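Local structure of insecticidal Delta-Endotoxin Cry8Ea1 (Bacillus Thuringiensis, 3EB7) at residues 104-107 / 108-112; 126-129 / 130-133; 146-149 / 150-154; 183-186 / 187-190. The protein is an insecticidal toxin active against larvae of Holotrichia parallela, and probably acts, like other three-domain Cry toxins, by forming pores in gut-cell membranes. All coordinates share one frame; numbering follows the deposited sequence.

All four contacts are local and lie in the N-terminal helical domain. From the N terminus, interaction 1 joins successive turns of helix 99-119, interaction 2 shapes the loop that leads into helix 133-153, interaction 3 lies at the far end of that helix, and interaction 4 falls late in helix 161-191. They come in series along the chain; none nests in or crosses another, and each closes no more than a turn. In space they form two pairs. F109 and L112 of interaction 1 pack on L146 and A150 of interaction 3, while E129, V130 and L133 of interaction 2 meet W185 of interaction 4. The pairs thus join helix 133-153 to its neighbours near both ends.

Interaction 1 (104-107 / 108-112); sequences DVRN and RFEIL
R108 reaches back one helical turn to D104, while V105 and F109, a step further on, lie on the buried side of the same helix. The close packing there belongs to F109, whose ring is buried against L146 and A150; its amide donates to V105 O at 3.1 Å. An aromatic ring suits this place because it carries apolar surface well away from its own helix.

The outer side is looser and only partly exposed. D104 OD2 and R108 NE form a long salt bridge of 3.6 Å, their carboxylate and guanidinium planes 61° apart, too skewed for a paired, two-pronged grip. N107 ND2 lies over one guanidinium face, 4.2 Å above its plane. With CG opposite the backbone N (chi1 160°), N107 runs beside I111 and brings OD1 to 3.4 Å from I111 CD1. R106 lends its methylenes to E110, R106 CG lying 3.4 Å from E110 OE2. The guanidinium of R106 turns elsewhere, NE bonding to W157 O.

Helix 99-119 packs against three others: F109 and L112 face helix 133-153, F109 meets Y167 of helix 161-191 edge-to-face, and R108, I111 and L112 touch helix 65-93.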
# COMPACT_ATOMS: atom_id res chain seq x y z
N ASP A 104 7.38 -3.91 -37.09
CA ASP A 104 7.59 -5.02 -36.19
C ASP A 104 7.13 -4.73 -34.77
O ASP A 104 6.41 -5.54 -34.18
CB ASP A 104 9.06 -5.42 -36.16
CG ASP A 104 9.28 -6.87 -35.72
OD1 ASP A 104 10.45 -7.24 -35.46
OD2 ASP A 104 8.30 -7.65 -35.63
N VAL A 105 7.56 -3.60 -34.23
CA VAL A 105 7.19 -3.15 -32.89
C VAL A 105 5.69 -2.86 -32.80
O VAL A 105 5.04 -3.24 -31.84
CB VAL A 105 8.06 -1.93 -32.40
CG1 VAL A 105 7.83 -0.68 -33.23
CG2 VAL A 105 7.84 -1.64 -30.93
N ARG A 106 5.14 -2.19 -33.81
CA ARG A 106 3.72 -1.90 -33.85
C ARG A 106 2.91 -3.21 -33.87
O ARG A 106 1.95 -3.38 -33.12
CB ARG A 106 3.43 -1.07 -35.10
CG ARG A 106 2.03 -0.56 -35.22
CD ARG A 106 1.66 -0.25 -36.68
NE ARG A 106 2.69 0.55 -37.34
CZ ARG A 106 2.94 0.53 -38.65
NH1 ARG A 106 2.22 -0.26 -39.46
NH2 ARG A 106 3.91 1.30 -39.15
N ASN A 107 3.34 -4.14 -34.72
CA ASN A 107 2.73 -5.45 -34.86
C ASN A 107 2.78 -6.29 -33.56
O ASN A 107 1.82 -6.95 -33.22
CB ASN A 107 3.35 -6.16 -36.09
CG ASN A 107 3.19 -7.68 -36.09
OD1 ASN A 107 2.06 -8.21 -36.19
ND2 ASN A 107 4.32 -8.40 -36.02
N ARG A 108 3.88 -6.22 -32.82
CA ARG A 108 4.01 -7.00 -31.59
C ARG A 108 3.06 -6.46 -30.50
O ARG A 108 2.52 -7.22 -29.71
CB ARG A 108 5.46 -6.99 -31.06
CG ARG A 108 6.48 -7.71 -31.91
CD ARG A 108 6.19 -9.18 -32.00
NE ARG A 108 7.04 -9.83 -33.01
CZ ARG A 108 6.73 -10.98 -33.63
NH1 ARG A 108 5.59 -11.62 -33.35
NH2 ARG A 108 7.57 -11.49 -34.53
N PHE A 109 2.93 -5.13 -30.48
CA PHE A 109 2.13 -4.38 -29.55
C PHE A 109 0.66 -4.69 -29.78
O PHE A 109 -0.10 -4.87 -28.82
CB PHE A 109 2.40 -2.86 -29.73
CG PHE A 109 1.30 -1.99 -29.18
CD1 PHE A 109 1.38 -1.48 -27.88
CD2 PHE A 109 0.16 -1.69 -29.96
CE1 PHE A 109 0.33 -0.71 -27.36
CE2 PHE A 109 -0.87 -0.94 -29.46
CZ PHE A 109 -0.80 -0.44 -28.15
N GLU A 110 0.26 -4.75 -31.05
CA GLU A 110 -1.13 -5.03 -31.41
C GLU A 110 -1.47 -6.46 -31.11
O GLU A 110 -2.59 -6.76 -30.75
CB GLU A 110 -1.37 -4.75 -32.89
CG GLU A 110 -1.31 -3.27 -33.31
CD GLU A 110 -1.32 -3.09 -34.85
OE1 GLU A 110 -1.66 -4.06 -35.58
OE2 GLU A 110 -1.00 -1.99 -35.35
N ILE A 111 -0.50 -7.35 -31.25
CA ILE A 111 -0.70 -8.75 -30.86
C ILE A 111 -0.90 -8.86 -29.35
O ILE A 111 -1.76 -9.60 -28.89
CB ILE A 111 0.47 -9.69 -31.34
CG1 ILE A 111 0.33 -9.98 -32.85
CG2 ILE A 111 0.57 -10.97 -30.48
CD1 ILE A 111 1.63 -10.34 -33.54
N LEU A 112 -0.14 -8.10 -28.56
CA LEU A 112 -0.33 -8.14 -27.10
C LEU A 112 -1.69 -7.61 -26.71
O LEU A 112 -2.42 -8.27 -25.98
CB LEU A 112 0.79 -7.42 -26.34
CG LEU A 112 2.04 -8.28 -26.27
CD1 LEU A 112 3.18 -7.43 -25.80
CD2 LEU A 112 1.84 -9.54 -25.36

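Interaction 2 (126-129 / 130-133); sequences TGYE and VPLL
The contact of Y128 and E129 with P131 and L132 is a buried local turn in the loop between helices 99-119 and 133-153, where the chain coils into the start of the second helix. Its one direct hydrogen bond across the two segments runs from L132 N to Y128 O, 3.1 Å long, with the donor nearly along the C=O axis. P131 cannot donate an amide proton, and its ring instead lies against this turn, CD 3.3 Å from Y128 O.

Apolar contacts accompany the bond. Y128 CB touches P131 CG at 4.0 Å and L132 CD1 at 3.8 Å, and P131 CG also lies at the edge of the tyrosine ring, near its plane. The aromatic group itself leads off toward A64, so its CB does most of the local packing.

E129 works differently. Its chain bends sharply at chi2 (95°), which folds the carboxylate back over the preceding residues, where G127 N makes weak bonds to both OE1 and OE2. A water accepts from V130 N at 3.1 Å and gives a weak bond to E129 OE1, giving a partner to the amide of the first residue of the turn. Glycine suits position 127 because its positive phi (93°) would press a CB against the preceding carbonyl.

V130 and L133 face W185 of helix 161-191, and V130 also meets helix 47-59. V130 to L133 form a type I beta turn, closed by L133 N to V130 O at 2.8 Å, with L132 at the N-cap: a turn that leads directly into a helix.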
# COMPACT_ATOMS: atom_id res chain seq x y z
N THR A 126 -16.40 -16.88 -13.52
CA THR A 126 -17.55 -16.83 -12.60
C THR A 126 -17.42 -17.94 -11.56
O THR A 126 -17.29 -19.09 -11.92
CB THR A 126 -18.90 -16.98 -13.36
OG1 THR A 126 -19.12 -15.83 -14.19
CG2 THR A 126 -20.10 -17.13 -12.40
N GLY A 127 -17.48 -17.58 -10.28
CA GLY A 127 -17.25 -18.52 -9.17
C GLY A 127 -15.81 -18.54 -8.65
O GLY A 127 -15.56 -19.15 -7.62
N TYR A 128 -14.88 -17.87 -9.36
CA TYR A 128 -13.43 -17.92 -9.10
C TYR A 128 -12.77 -16.56 -9.16
O TYR A 128 -11.56 -16.45 -9.21
CB TYR A 128 -12.71 -18.88 -10.08
CG TYR A 128 -13.30 -20.29 -10.04
CD1 TYR A 128 -14.09 -20.76 -11.09
CD2 TYR A 128 -13.10 -21.11 -8.95
CE1 TYR A 128 -14.66 -22.03 -11.07
CE2 TYR A 128 -13.67 -22.38 -8.89
CZ TYR A 128 -14.46 -22.83 -9.96
OH TYR A 128 -15.01 -24.09 -9.91
N GLU A 129 -13.57 -15.51 -9.14
CA GLU A 129 -13.06 -14.16 -9.26
C GLU A 129 -12.05 -13.84 -8.16
O GLU A 129 -11.08 -13.15 -8.41
CB GLU A 129 -14.21 -13.17 -9.20
CG GLU A 129 -15.24 -13.35 -10.30
CD GLU A 129 -16.43 -14.22 -9.87
OE1 GLU A 129 -16.37 -14.99 -8.87
OE2 GLU A 129 -17.46 -14.10 -10.57
N VAL A 130 -12.30 -14.33 -6.94
CA VAL A 130 -11.39 -14.14 -5.81
C VAL A 130 -10.08 -14.98 -5.92
O VAL A 130 -8.98 -14.42 -5.97
CB VAL A 130 -12.09 -14.42 -4.46
CG1 VAL A 130 -11.09 -14.27 -3.27
CG2 VAL A 130 -13.35 -13.50 -4.28
N PRO A 131 -10.19 -16.32 -5.98
CA PRO A 131 -8.90 -17.03 -6.07
C PRO A 131 -8.02 -16.58 -7.26
O PRO A 131 -6.80 -16.73 -7.21
CB PRO A 131 -9.31 -18.51 -6.20
CG PRO A 131 -10.74 -18.47 -6.67
CD PRO A 131 -11.33 -17.25 -6.03
N LEU A 132 -8.64 -16.01 -8.30
CA LEU A 132 -7.90 -15.50 -9.48
C LEU A 132 -7.57 -14.01 -9.43
O LEU A 132 -7.06 -13.47 -10.40
CB LEU A 132 -8.67 -15.80 -10.77
CG LEU A 132 -8.85 -17.25 -11.24
CD1 LEU A 132 -10.04 -17.29 -12.23
CD2 LEU A 132 -7.57 -17.86 -11.89
N LEU A 133 -7.84 -13.35 -8.31
CA LEU A 133 -7.70 -11.88 -8.18
C LEU A 133 -6.27 -11.37 -8.29
O LEU A 133 -6.03 -10.38 -8.99
CB LEU A 133 -8.26 -11.40 -6.85
CG LEU A 133 -9.14 -10.15 -6.75
CD1 LEU A 133 -8.80 -9.39 -5.48
CD2 LEU A 133 -9.17 -9.26 -7.99
O HOH W 1 -14.76 -15.95 -6.10

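Interaction 3 (146-149 / 150-154); sequences LLKD and ASIFG
D149 and F153 meet near the C-terminal end of helix 133-153, which in the three-domain Cry toxin fold is the central helix of the N-terminal bundle.

Backbone hydrogen bonds set the frame. F153 N donates to D149 O at 2.7 Å and I152 N to K148 O at 3.1 Å, whereas the preceding bonds, from A150 N to L146 O and from S151 N to L147 O, are weak. Along the chain, then, the first two bonds are long and weak and the next two shorter. A150 and G154 fit by being small: A150 CB lies 3.3 Å from L147 O, and at G154 any CB would run into A150 O.

Polar groups are dealt with from outside. OD2 of the buried D149 is hydrogen-bonded to the hydroxyls of Y33 and Y85; if the acid is ionised, this would help offset the cost of placing its charge among apolar side chains.

Apolar contacts do the rest. K148 and I152 lie aslant, the long lysine chain passing over the isoleucine tip with K148 CG 3.7 Å from I152 CD1. F153 has CG opposite its carbonyl carbon (chi1 -52°), which turns the ring back over the preceding turn, and W92 meets it edge-to-face. L147 and A150 face helix 161-191, while L146 and A150 cover F109. Over one face of the F153 ring, above its centre, stands I152 CB, 3.9 Å from the plane.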
# COMPACT_ATOMS: atom_id res chain seq x y z
N LEU A 146 0.86 -1.30 -21.26
CA LEU A 146 1.01 -1.53 -22.68
C LEU A 146 0.31 -0.39 -23.42
O LEU A 146 0.90 0.27 -24.29
CB LEU A 146 0.38 -2.87 -23.08
CG LEU A 146 0.56 -3.22 -24.56
CD1 LEU A 146 1.98 -3.58 -24.86
CD2 LEU A 146 -0.35 -4.35 -24.99
N LEU A 147 -0.94 -0.15 -23.05
CA LEU A 147 -1.72 0.96 -23.58
C LEU A 147 -1.03 2.31 -23.40
O LEU A 147 -1.20 3.21 -24.21
CB LEU A 147 -3.13 0.95 -23.01
CG LEU A 147 -4.25 0.21 -23.81
CD1 LEU A 147 -3.82 -0.64 -25.02
CD2 LEU A 147 -5.05 -0.61 -22.86
N LYS A 148 -0.22 2.46 -22.36
CA LYS A 148 0.55 3.70 -22.18
C LYS A 148 1.70 3.87 -23.21
O LYS A 148 2.04 5.00 -23.57
CB LYS A 148 1.03 3.78 -20.76
CG LYS A 148 2.14 4.71 -20.47
CD LYS A 148 2.67 4.30 -19.08
CE LYS A 148 4.12 4.66 -18.91
NZ LYS A 148 4.28 6.16 -18.85
N ASP A 149 2.28 2.78 -23.67
CA ASP A 149 3.26 2.84 -24.75
C ASP A 149 2.66 3.39 -26.05
O ASP A 149 3.31 4.19 -26.76
CB ASP A 149 3.84 1.45 -25.01
CG ASP A 149 4.41 0.84 -23.76
OD1 ASP A 149 4.71 1.59 -22.80
OD2 ASP A 149 4.55 -0.40 -23.73
N ALA A 150 1.43 2.97 -26.35
CA ALA A 150 0.64 3.57 -27.43
C ALA A 150 0.58 5.08 -27.31
O ALA A 150 0.65 5.77 -28.32
CB ALA A 150 -0.77 3.00 -27.46
N SER A 151 0.46 5.61 -26.09
CA SER A 151 0.46 7.05 -25.85
C SER A 151 1.79 7.75 -26.06
O SER A 151 1.85 8.89 -26.49
CB SER A 151 -0.03 7.36 -24.44
OG SER A 151 -1.42 7.39 -24.45
N ILE A 152 2.86 7.09 -25.68
CA ILE A 152 4.20 7.67 -25.81
C ILE A 152 4.84 7.44 -27.19
O ILE A 152 5.58 8.30 -27.66
CB ILE A 152 5.13 7.14 -24.70
CG1 ILE A 152 4.49 7.42 -23.33
CG2 ILE A 152 6.49 7.82 -24.74
CD1 ILE A 152 4.93 6.45 -22.27
N PHE A 153 4.53 6.31 -27.83
CA PHE A 153 5.25 5.88 -29.01
C PHE A 153 4.38 5.74 -30.25
O PHE A 153 4.89 5.55 -31.35
CB PHE A 153 5.94 4.54 -28.74
CG PHE A 153 6.80 4.51 -27.49
CD1 PHE A 153 6.72 3.43 -26.61
CD2 PHE A 153 7.73 5.53 -27.23
CE1 PHE A 153 7.51 3.36 -25.47
CE2 PHE A 153 8.54 5.48 -26.08
CZ PHE A 153 8.41 4.39 -25.19
N GLY A 154 3.07 5.81 -30.08
CA GLY A 154 2.13 5.55 -31.16
C GLY A 154 2.36 6.37 -32.41
O GLY A 154 2.43 5.83 -33.50

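Interaction 4 (183-186 / 187-190)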
# COMPACT_ATOMS: atom_id res chain seq x y z
N VAL A 183 -11.13 -3.71 -6.36
CA VAL A 183 -11.68 -3.24 -5.09
C VAL A 183 -12.87 -4.12 -4.70
O VAL A 183 -12.91 -4.65 -3.59
CB VAL A 183 -12.03 -1.72 -5.15
CG1 VAL A 183 -12.79 -1.26 -3.87
CG2 VAL A 183 -10.74 -0.90 -5.39
N GLN A 184 -13.79 -4.32 -5.63
CA GLN A 184 -14.98 -5.14 -5.39
C GLN A 184 -14.70 -6.56 -4.88
O GLN A 184 -15.22 -6.95 -3.83
CB GLN A 184 -15.90 -5.20 -6.64
CG GLN A 184 -17.05 -6.20 -6.45
CD GLN A 184 -17.83 -6.53 -7.73
OE1 GLN A 184 -17.81 -5.78 -8.72
NE2 GLN A 184 -18.52 -7.67 -7.71
N TRP A 185 -13.90 -7.32 -5.63
CA TRP A 185 -13.53 -8.69 -5.25
C TRP A 185 -12.58 -8.76 -4.09
O TRP A 185 -12.63 -9.72 -3.34
CB TRP A 185 -13.05 -9.47 -6.46
CG TRP A 185 -14.22 -9.66 -7.41
CD1 TRP A 185 -14.46 -8.95 -8.55
CD2 TRP A 185 -15.35 -10.53 -7.24
NE1 TRP A 185 -15.64 -9.36 -9.13
CE2 TRP A 185 -16.21 -10.32 -8.35
CE3 TRP A 185 -15.71 -11.47 -6.26
CZ2 TRP A 185 -17.43 -11.04 -8.53
CZ3 TRP A 185 -16.95 -12.20 -6.44
CH2 TRP A 185 -17.77 -11.97 -7.57
N TYR A 186 -11.77 -7.71 -3.89
CA TYR A 186 -11.03 -7.59 -2.62
C TYR A 186 -12.00 -7.52 -1.43
O TYR A 186 -11.82 -8.24 -0.46
CB TYR A 186 -10.08 -6.38 -2.61
CG TYR A 186 -9.49 -6.13 -1.23
CD1 TYR A 186 -8.25 -6.70 -0.85
CD2 TYR A 186 -10.17 -5.32 -0.30
CE1 TYR A 186 -7.71 -6.48 0.46
CE2 TYR A 186 -9.65 -5.09 0.97
CZ TYR A 186 -8.43 -5.67 1.36
OH TYR A 186 -7.93 -5.39 2.63
N ARG A 187 -13.04 -6.67 -1.52
CA ARG A 187 -14.04 -6.54 -0.45
C ARG A 187 -14.82 -7.83 -0.22
O ARG A 187 -14.94 -8.28 0.90
CB ARG A 187 -14.98 -5.34 -0.70
CG ARG A 187 -14.23 -3.96 -0.58
CD ARG A 187 -15.09 -2.78 -1.05
NE ARG A 187 -14.47 -1.48 -0.76
CZ ARG A 187 -14.91 -0.32 -1.25
NH1 ARG A 187 -15.95 -0.29 -2.07
NH2 ARG A 187 -14.28 0.81 -0.97
N THR A 188 -15.38 -8.42 -1.27
CA THR A 188 -16.07 -9.71 -1.20
C THR A 188 -15.15 -10.80 -0.62
O THR A 188 -15.53 -11.50 0.32
CB THR A 188 -16.56 -10.13 -2.61
OG1 THR A 188 -17.37 -9.08 -3.15
CG2 THR A 188 -17.37 -11.43 -2.55
N GLY A 189 -13.93 -10.94 -1.14
CA GLY A 189 -12.99 -11.91 -0.59
C GLY A 189 -12.80 -11.80 0.90
O GLY A 189 -12.85 -12.79 1.64
N LEU A 190 -12.59 -10.58 1.36
CA LEU A 190 -12.33 -10.34 2.77
C LEU A 190 -13.61 -10.59 3.59
O LEU A 190 -13.56 -11.18 4.67
CB LEU A 190 -11.82 -8.90 2.94
CG LEU A 190 -11.33 -8.43 4.30
CD1 LEU A 190 -10.06 -9.21 4.75
CD2 LEU A 190 -11.09 -6.90 4.30
O HOH W 2 -18.62 -9.02 -5.45
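V183 to Y186 and R187 to L190 are successive turns of helix 161-191, joined by four regular backbone hydrogen bonds. R187 N bonds to V183 O, T188 N to Q184 O, almost straight at the hydrogen (177°), L190 N to Y186 O, and G189 N to W185 O at 2.8 Å. Glycine suits this last, short link, since a CB there would lie tight against W185 O.

Among the side chains, V183 and R187 run together. The arginine is extended from CG to NE, which sets its guanidinium flat over V183 CG1, 3.4 Å from the plane and above its centre. Valine covers that face while the N-H groups are left to polar partners: NH2 bonds to E466 O and NE to H469 ND1.

T188 OG1 lies 3.1 Å from Q184 O and 2.6 Å from a water that accepts from Q184 NE2 at 2.6 Å. That amide nitrogen stands over one face of the W185 ring, off toward its rim, and T188 CG2 packs beside W185 CZ3 at 4.0 Å. On the buried flank, Y186 CE2 meets L190 CD2 at 4.1 Å, next to helix 198-220.

The chemistry divides the helix by direction. Y186 and L190 face helix 198-220 of the bundle, Q184 and T188 form a hydrated edge, and R187 joins this helix to E466 and H469 by hydrogen bonds from its guanidinium.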